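Local structure of UDP-galactopyranose mutase (3HDQ) at residues 33-38 and 253-258. The protein binds FAD and UDP-galactose and probably catalyses the interconversion of UDP-galactopyranose and UDP-galactofuranose. Sequence-based numbering, arbitrary orientation.
Sequences LIVGAG and QHMIYT. With FAD (flavin-adenine dinucleotide), chain L.
Leu33 pairs with Met255 where two parallel strands of a Rossmann-type fold run side by side, a worked example of how such a sheet receives a dinucleotide at the C-terminal ends of its strands. The backbone of Leu33 straddles Met255: its N donates to His254 O, and its O accepts from Ile256 N at 2.9 Å. On the same face, Leu33 CD2 lies 3.7 Å from Met255 CE, the two side chains lying side by side and pointing the same way; a bend at the end of the methionine (chi3 -74°) places that methyl. Ile34 turns to the other face beside Ile256, its CG1 4.1 Å from Ile256 CB, and helix 39-50 packs over both. Val35 returns to the first face. Its N makes a nearly straight bond of 2.7 Å to Ile256 O, while CG2 meets Met255 SD and CB approaches Tyr257 CD1. Its other branch, CG1, reaches the adenine, 3.5 Å from FAD N1A. At Gly36 the strand gives way to the glycine-rich turn, which fits the GxGxxG pattern of FAD-binding Rossmann folds. Gly36 CA passes 3.2 Å from FAD O4B and packs directly against the threonine, 3.4 Å from Thr258 OG1. Gly38 then sits at the N-cap position of helix 39-50, and a water accepts a weak bond from its N and donates to a FAD phosphate oxygen, O1P, and to Thr258 OG1. That hydroxyl, set between backbone N and carbonyl carbon by chi1 of 75°, donates in turn to a lone pair of Val35 O, in the carbonyl plane, at an OG1-to-O distance of 2.6 Å.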
ATOM      1  N   LEU A  33     -20.406   7.767   8.936  1.00 29.26           N
ATOM      2  CA  LEU A  33     -19.005   7.778   9.316  1.00 28.53           C
ATOM      3  C   LEU A  33     -18.726   6.368   9.830  1.00 33.67           C
ATOM      4  O   LEU A  33     -19.402   5.891  10.747  1.00 29.46           O
ATOM      5  CB  LEU A  33     -18.759   8.807  10.419  1.00 26.81           C
ATOM      6  CG  LEU A  33     -17.465   8.749  11.228  1.00 27.69           C
ATOM      7  CD1 LEU A  33     -16.274   8.879  10.317  1.00 28.91           C
ATOM      8  CD2 LEU A  33     -17.455   9.868  12.273  1.00 28.81           C
ATOM      9  N   ILE A  34     -17.768   5.687   9.213  1.00 29.41           N
ATOM     10  CA  ILE A  34     -17.417   4.336   9.630  1.00 26.16           C
ATOM     11  C   ILE A  34     -16.037   4.316  10.285  1.00 25.32           C
ATOM     12  O   ILE A  34     -15.039   4.691   9.676  1.00 27.36           O
ATOM     13  CB  ILE A  34     -17.461   3.368   8.450  1.00 27.38           C
ATOM     14  CG1 ILE A  34     -18.856   3.371   7.825  1.00 32.53           C
ATOM     15  CG2 ILE A  34     -17.112   1.974   8.890  1.00 27.60           C
ATOM     16  CD1 ILE A  34     -19.027   2.306   6.746  1.00 26.75           C
ATOM     17  N   VAL A  35     -15.998   3.902  11.546  1.00 24.47           N
ATOM     18  CA  VAL A  35     -14.759   3.900  12.322  1.00 26.30           C
ATOM     19  C   VAL A  35     -14.103   2.524  12.280  1.00 28.45           C
ATOM     20  O   VAL A  35     -14.638   1.551  12.825  1.00 25.20           O
ATOM     21  CB  VAL A  35     -15.006   4.316  13.788  1.00 29.17           C
ATOM     22  CG1 VAL A  35     -13.683   4.646  14.479  1.00 26.42           C
ATOM     23  CG2 VAL A  35     -15.965   5.513  13.855  1.00 26.08           C
ATOM     24  N   GLY A  36     -12.951   2.456  11.615  1.00 28.16           N
ATOM     25  CA  GLY A  36     -12.220   1.211  11.420  1.00 26.07           C
ATOM     26  C   GLY A  36     -12.376   0.656  10.014  1.00 24.62           C
ATOM     27  O   GLY A  36     -13.495   0.539   9.520  1.00 29.01           O
ATOM     28  N   ALA A  37     -11.261   0.312   9.373  1.00 22.63           N
ATOM     29  CA  ALA A  37     -11.280  -0.216   8.008  1.00 23.87           C
ATOM     30  C   ALA A  37     -10.869  -1.698   7.929  1.00 25.52           C
ATOM     31  O   ALA A  37     -10.285  -2.143   6.935  1.00 23.33           O
ATOM     32  CB  ALA A  37     -10.404   0.626   7.103  1.00 20.34           C
ATOM     33  N   GLY A  38     -11.154  -2.449   8.986  1.00 21.78           N
ATOM     34  CA  GLY A  38     -10.977  -3.890   8.956  1.00 20.95           C
ATOM     35  C   GLY A  38     -12.126  -4.528   8.204  1.00 23.45           C
ATOM     36  O   GLY A  38     -12.835  -3.847   7.460  1.00 27.07           O
ATOM     37  N   GLN A 253     -24.489  11.564   9.369  1.00 32.37           N
ATOM     38  CA  GLN A 253     -25.830  11.213   9.829  1.00 36.10           C
ATOM     39  C   GLN A 253     -25.880   9.973  10.729  1.00 43.40           C
ATOM     40  O   GLN A 253     -26.696   9.894  11.647  1.00 43.20           O
ATOM     41  CB  GLN A 253     -26.764  11.012   8.633  1.00 38.25           C
ATOM     42  CG  GLN A 253     -26.995  12.274   7.833  1.00 46.24           C
ATOM     43  CD  GLN A 253     -27.527  13.399   8.703  1.00 62.00           C
ATOM     44  OE1 GLN A 253     -28.687  13.370   9.128  1.00 67.62           O
ATOM     45  NE2 GLN A 253     -26.680  14.395   8.980  1.00 52.78           N
ATOM     46  N   HIS A 254     -25.024   8.995  10.451  1.00 37.26           N
ATOM     47  CA  HIS A 254     -24.981   7.786  11.259  1.00 37.06           C
ATOM     48  C   HIS A 254     -23.549   7.281  11.412  1.00 33.15           C
ATOM     49  O   HIS A 254     -22.736   7.445  10.511  1.00 33.54           O
ATOM     50  CB  HIS A 254     -25.870   6.691  10.661  1.00 30.55           C
ATOM     51  CG  HIS A 254     -26.147   5.566  11.608  1.00 42.94           C
ATOM     52  ND1 HIS A 254     -27.270   5.521  12.404  1.00 42.44           N
ATOM     53  CD2 HIS A 254     -25.424   4.459  11.910  1.00 40.19           C
ATOM     54  CE1 HIS A 254     -27.238   4.426  13.145  1.00 39.10           C
ATOM     55  NE2 HIS A 254     -26.126   3.770  12.867  1.00 36.50           N
ATOM     56  N   MET A 255     -23.245   6.689  12.563  1.00 32.66           N
ATOM     57  CA  MET A 255     -21.916   6.146  12.821  1.00 32.12           C
ATOM     58  C   MET A 255     -21.932   4.623  12.936  1.00 34.01           C
ATOM     59  O   MET A 255     -22.824   4.034  13.564  1.00 28.03           O
ATOM     60  CB  MET A 255     -21.280   6.753  14.086  1.00 30.81           C
ATOM     61  CG  MET A 255     -19.922   6.136  14.400  1.00 32.61           C
ATOM     62  SD  MET A 255     -19.073   6.672  15.902  1.00 27.84           S
ATOM     63  CE  MET A 255     -18.537   8.306  15.409  1.00 28.37           C
ATOM     64  N   ILE A 256     -20.945   3.998  12.300  1.00 31.49           N
ATOM     65  CA  ILE A 256     -20.682   2.579  12.471  1.00 26.56           C
ATOM     66  C   ILE A 256     -19.327   2.467  13.157  1.00 29.96           C
ATOM     67  O   ILE A 256     -18.324   2.902  12.613  1.00 28.23           O
ATOM     68  CB  ILE A 256     -20.714   1.833  11.117  1.00 28.41           C
ATOM     69  CG1 ILE A 256     -22.136   1.876  10.547  1.00 28.07           C
ATOM     70  CG2 ILE A 256     -20.263   0.376  11.276  1.00 22.42           C
ATOM     71  CD1 ILE A 256     -22.333   1.081   9.298  1.00 26.49           C
ATOM     72  N   TYR A 257     -19.315   1.921  14.373  1.00 27.18           N
ATOM     73  CA  TYR A 257     -18.097   1.845  15.178  1.00 29.75           C
ATOM     74  C   TYR A 257     -17.601   0.394  15.280  1.00 27.54           C
ATOM     75  O   TYR A 257     -18.383  -0.515  15.575  1.00 24.60           O
ATOM     76  CB  TYR A 257     -18.330   2.468  16.577  1.00 23.80           C
ATOM     77  CG  TYR A 257     -17.115   2.451  17.492  1.00 23.41           C
ATOM     78  CD1 TYR A 257     -16.126   3.417  17.388  1.00 24.31           C
ATOM     79  CD2 TYR A 257     -16.962   1.463  18.460  1.00 22.98           C
ATOM     80  CE1 TYR A 257     -15.008   3.392  18.216  1.00 22.34           C
ATOM     81  CE2 TYR A 257     -15.871   1.434  19.293  1.00 18.80           C
ATOM     82  CZ  TYR A 257     -14.889   2.392  19.169  1.00 26.44           C
ATOM     83  OH  TYR A 257     -13.788   2.357  20.013  1.00 26.62           O
ATOM     84  N   THR A 258     -16.311   0.183  15.018  1.00 26.36           N
ATOM     85  CA  THR A 258     -15.732  -1.165  15.035  1.00 22.42           C
ATOM     86  C   THR A 258     -14.504  -1.247  15.955  1.00 25.46           C
ATOM     87  O   THR A 258     -13.775  -2.235  15.955  1.00 31.95           O
ATOM     88  CB  THR A 258     -15.391  -1.686  13.609  1.00 24.01           C
ATOM     89  OG1 THR A 258     -14.215  -1.041  13.096  1.00 23.10           O
ATOM     90  CG2 THR A 258     -16.570  -1.457  12.647  1.00 20.76           C
TER
HETATM   91  PA  FAD L 450     -10.162  -5.042  13.211  1.00 29.25           P
HETATM   92  O1A FAD L 450      -9.329  -5.651  12.245  1.00 29.34           O
HETATM   93  O2A FAD L 450      -9.514  -5.054  14.457  1.00 34.04           O
HETATM   94  O5B FAD L 450     -10.387  -3.587  12.735  1.00 32.32           O
HETATM   95  C5B FAD L 450     -10.933  -2.583  13.503  1.00 23.01           C
HETATM   96  C4B FAD L 450     -10.261  -1.311  13.102  1.00 28.61           C
HETATM   97  O4B FAD L 450     -10.774  -0.253  13.828  1.00 28.89           O
HETATM   98  C3B FAD L 450      -8.796  -1.388  13.455  1.00 29.11           C
HETATM   99  O3B FAD L 450      -7.968  -1.333  12.342  1.00 28.51           O
HETATM  100  C2B FAD L 450      -8.563  -0.201  14.328  1.00 31.51           C
HETATM  101  O2B FAD L 450      -7.386   0.413  13.968  1.00 32.88           O
HETATM  102  C1B FAD L 450      -9.766   0.655  14.064  1.00 27.65           C
HETATM  103  N9A FAD L 450     -10.032   1.564  15.174  1.00 33.02           N
HETATM  104  C8A FAD L 450     -10.218   1.277  16.467  1.00 35.17           C
HETATM  105  N7A FAD L 450     -10.418   2.378  17.145  1.00 33.20           N
HETATM  106  C5A FAD L 450     -10.364   3.399  16.304  1.00 36.02           C
HETATM  107  C6A FAD L 450     -10.496   4.762  16.451  1.00 32.29           C
HETATM  108  N6A FAD L 450     -10.885   5.269  17.569  1.00 35.26           N
HETATM  109  N1A FAD L 450     -10.386   5.578  15.383  1.00 36.68           N
HETATM  110  C2A FAD L 450     -10.129   5.060  14.164  1.00 31.95           C
HETATM  111  N3A FAD L 450     -10.001   3.724  14.021  1.00 28.63           N
HETATM  112  C4A FAD L 450     -10.103   2.904  15.064  1.00 33.59           C
HETATM  113  N1  FAD L 450      -9.198 -14.860  11.583  1.00 28.21           N
HETATM  114  C2  FAD L 450      -9.357 -15.875  10.728  1.00 27.59           C
HETATM  115  O2  FAD L 450     -10.404 -16.076  10.189  1.00 26.62           O
HETATM  116  N3  FAD L 450      -8.307 -16.663  10.479  1.00 31.22           N
HETATM  117  C4  FAD L 450      -7.114 -16.432  11.077  1.00 32.08           C
HETATM  118  O4  FAD L 450      -6.174 -17.123  10.865  1.00 28.01           O
HETATM  119  C4X FAD L 450      -6.982 -15.413  11.946  1.00 28.82           C
HETATM  120  N5  FAD L 450      -5.794 -15.204  12.547  1.00 30.04           N
HETATM  121  C5X FAD L 450      -5.661 -14.181  13.414  1.00 32.63           C
HETATM  122  C6  FAD L 450      -4.443 -13.968  14.012  1.00 29.98           C
HETATM  123  C7  FAD L 450      -4.294 -12.932  14.890  1.00 30.78           C
HETATM  124  C7M FAD L 450      -2.996 -12.696  15.545  1.00 25.16           C
HETATM  125  C8  FAD L 450      -5.346 -12.105  15.161  1.00 29.00           C
HETATM  126  C8M FAD L 450      -5.134 -11.002  16.128  1.00 28.45           C
HETATM  127  C9  FAD L 450      -6.566 -12.316  14.552  1.00 29.23           C
HETATM  128  C9A FAD L 450      -6.737 -13.360  13.678  1.00 28.48           C
HETATM  129  N10 FAD L 450      -7.933 -13.580  13.059  1.00 30.45           N
HETATM  130  C10 FAD L 450      -8.039 -14.616  12.201  1.00 27.35           C
HETATM  131  C1' FAD L 450      -9.146 -12.796  13.401  1.00 31.02           C
HETATM  132  C2' FAD L 450      -9.315 -11.550  12.563  1.00 31.73           C
HETATM  133  O2' FAD L 450      -8.220 -10.752  12.837  1.00 37.30           O
HETATM  134  C3' FAD L 450     -10.575 -10.760  12.905  1.00 40.22           C
HETATM  135  O3' FAD L 450     -11.742 -11.406  12.646  1.00 51.24           O
HETATM  136  C4' FAD L 450     -10.750  -9.628  11.960  1.00 35.77           C
HETATM  137  O4' FAD L 450      -9.455  -9.288  11.572  1.00 27.59           O
HETATM  138  C5' FAD L 450     -11.476  -8.532  12.683  1.00 36.74           C
HETATM  139  O5' FAD L 450     -12.100  -7.604  11.875  1.00 32.02           O
HETATM  140  P   FAD L 450     -12.642  -6.302  12.521  1.00 27.55           P
HETATM  141  O1P FAD L 450     -13.011  -5.399  11.503  1.00 26.34           O
HETATM  142  O2P FAD L 450     -13.787  -6.660  13.269  1.00 27.04           O
HETATM  143  O3P FAD L 450     -11.540  -5.731  13.466  1.00 28.59           O
HETATM  144  O   HOH W   1     -13.319  -2.744  10.774  1.00 24.43           O